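Local coordinates for putative hexose oxidase (Nonomuraea sp. ATCC 39727, PDB 5AWV), which probably oxidises sugar groups of teicoplanin-type glycopeptide antibiotics, using a flavin-adenine dinucleotide cofactor held by two covalent links, at residues Q294-N299 and M310-V315. Residues are numbered along the deposited sequence; the frame is centred on the assembly and turned at random.
Sequences QLMIGN and MMPIQV
Two adjacent strands run antiparallel, their local axes 159° apart, and pair Met296 with Met310 as a hydrogen-bonded pair. Met296 N reaches Met310 O at 2.8 Å, the donor nearly along the C=O axis, and Met310 N returns a bond to Met296 O. One further backbone bond joins Gln294 N to Pro312 O at 3.0 Å. Pro312 lacks an N-H, so Gln294 O instead receives a CA-H...O contact from Met311 CA at 3.2 Å.

Met296 shows how the side chains fill one face. Its CB sits 3.4 Å from Met310 O, and with CG anti to the carbonyl carbon (chi1 -60°) the chain runs on to SD, which lies 3.6 Å from Pro312 CD and also accepts a weak bond from Gln294 NE2. A bend at chi3 (81°) then brings CE to 4.0 Å from Met310 CE, the two methionines lying side by side. On the other face, the side chains of Leu295 and Met311 cross obliquely, Leu295 CD1 touching Met311 CB at 4.0 Å; both pack on His274 of helix 264-280, and Met311 also meets helix 322-334.

Gln294, Met296 and Pro312 pack on the bound peptide, so this beta hairpin of the seven-stranded antiparallel sheet lines the glycopeptide site, consistent with a part in holding substrate.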
loop_
_atom_site.group_PDB
_atom_site.type_symbol
_atom_site.label_atom_id
_atom_site.label_comp_id
_atom_site.label_asym_id
_atom_site.label_seq_id
_atom_site.Cartn_x
_atom_site.Cartn_y
_atom_site.Cartn_z
ATOM N N GLN A 294 17.273 2.126 -5.350
ATOM C CA GLN A 294 17.343 1.965 -3.926
ATOM C C GLN A 294 18.544 1.215 -3.431
ATOM O O GLN A 294 18.869 0.180 -3.989
ATOM C CB GLN A 294 16.054 1.328 -3.369
ATOM C CG GLN A 294 15.727 -0.047 -3.709
ATOM C CD GLN A 294 14.455 -0.534 -2.935
ATOM O OE1 GLN A 294 13.620 0.227 -2.524
ATOM N NE2 GLN A 294 14.348 -1.810 -2.758
ATOM N N LEU A 295 19.153 1.749 -2.404
ATOM C CA LEU A 295 20.343 1.181 -1.821
ATOM C C LEU A 295 19.965 0.263 -0.710
ATOM O O LEU A 295 19.487 0.679 0.297
ATOM C CB LEU A 295 21.341 2.280 -1.442
ATOM C CG LEU A 295 22.678 1.822 -0.780
ATOM C CD1 LEU A 295 23.498 0.881 -1.683
ATOM C CD2 LEU A 295 23.508 2.978 -0.335
ATOM N N MET A 296 20.201 -1.029 -0.906
ATOM C CA MET A 296 19.750 -2.036 0.010
ATOM C C MET A 296 20.986 -2.575 0.737
ATOM O O MET A 296 21.840 -3.168 0.095
ATOM C CB MET A 296 19.038 -3.101 -0.727
ATOM C CG MET A 296 17.776 -2.596 -1.522
ATOM S SD MET A 296 17.273 -3.732 -2.832
ATOM C CE MET A 296 16.397 -4.843 -1.780
ATOM N N ILE A 297 21.081 -2.280 2.021
ATOM C CA ILE A 297 22.235 -2.565 2.828
ATOM C C ILE A 297 21.768 -3.693 3.743
ATOM O O ILE A 297 21.361 -3.471 4.882
ATOM C CB ILE A 297 22.734 -1.373 3.605
ATOM C CG1 ILE A 297 22.922 -0.144 2.723
ATOM C CG2 ILE A 297 24.040 -1.707 4.324
ATOM C CD1 ILE A 297 23.056 1.111 3.516
ATOM N N GLY A 298 21.881 -4.912 3.225
ATOM C CA GLY A 298 21.364 -6.096 3.870
ATOM C C GLY A 298 22.417 -7.188 3.999
ATOM O O GLY A 298 23.439 -7.147 3.313
ATOM N N ASN A 299 22.188 -8.122 4.932
ATOM C CA ASN A 299 22.948 -9.401 4.887
ATOM C C ASN A 299 22.412 -10.314 3.779
ATOM O O ASN A 299 21.256 -10.176 3.273
ATOM C CB ASN A 299 23.057 -10.111 6.263
ATOM C CG ASN A 299 21.707 -10.617 6.768
ATOM O OD1 ASN A 299 20.714 -9.907 6.713
ATOM N ND2 ASN A 299 21.653 -11.856 7.188
ATOM N N MET A 310 23.054 -4.367 -2.293
ATOM C CA MET A 310 22.894 -4.098 -3.690
ATOM C C MET A 310 22.064 -2.830 -3.935
ATOM O O MET A 310 21.432 -2.339 -3.028
ATOM C CB MET A 310 22.229 -5.274 -4.338
ATOM C CG MET A 310 20.934 -5.657 -3.700
ATOM S SD MET A 310 20.115 -6.787 -4.816
ATOM C CE MET A 310 18.906 -7.292 -3.632
ATOM N N MET A 311 22.052 -2.361 -5.168
ATOM C CA MET A 311 21.393 -1.102 -5.531
ATOM C C MET A 311 20.767 -1.278 -6.876
ATOM O O MET A 311 21.407 -1.050 -7.911
ATOM C CB MET A 311 22.350 0.080 -5.466
ATOM C CG MET A 311 21.689 1.400 -5.739
ATOM S SD MET A 311 22.769 2.844 -5.651
ATOM C CE MET A 311 23.523 2.745 -7.276
ATOM N N PRO A 312 19.523 -1.735 -6.896
ATOM C CA PRO A 312 18.836 -1.715 -8.190
ATOM C C PRO A 312 18.592 -0.270 -8.647
ATOM O O PRO A 312 18.335 0.652 -7.794
ATOM C CB PRO A 312 17.488 -2.455 -7.912
ATOM C CG PRO A 312 17.697 -3.078 -6.576
ATOM C CD PRO A 312 18.747 -2.366 -5.831
ATOM N N ILE A 313 18.644 -0.065 -9.943
ATOM C CA ILE A 313 18.398 1.220 -10.556
ATOM C C ILE A 313 17.512 1.026 -11.782
ATOM O O ILE A 313 17.681 0.054 -12.562
ATOM C CB ILE A 313 19.709 1.860 -11.037
ATOM C CG1 ILE A 313 20.760 1.774 -9.948
ATOM C CG2 ILE A 313 19.512 3.272 -11.561
ATOM C CD1 ILE A 313 22.148 1.977 -10.514
ATOM N N GLN A 314 16.633 1.984 -12.024
ATOM C CA GLN A 314 15.962 2.035 -13.302
ATOM C C GLN A 314 15.799 3.409 -13.799
ATOM O O GLN A 314 15.625 4.368 -13.005
ATOM C CB GLN A 314 14.613 1.328 -13.175
ATOM C CG GLN A 314 13.697 1.927 -12.192
ATOM C CD GLN A 314 12.308 1.191 -12.112
ATOM O OE1 GLN A 314 11.286 1.754 -12.447
ATOM N NE2 GLN A 314 12.324 -0.010 -11.686
ATOM N N VAL A 315 15.801 3.557 -15.106
ATOM C CA VAL A 315 15.581 4.848 -15.721
ATOM C C VAL A 315 14.634 4.686 -16.875
ATOM O O VAL A 315 14.702 3.691 -17.596
ATOM C CB VAL A 315 16.918 5.403 -16.269
ATOM C CG1 VAL A 315 16.805 6.819 -16.799
ATOM C CG2 VAL A 315 17.906 5.398 -15.134
#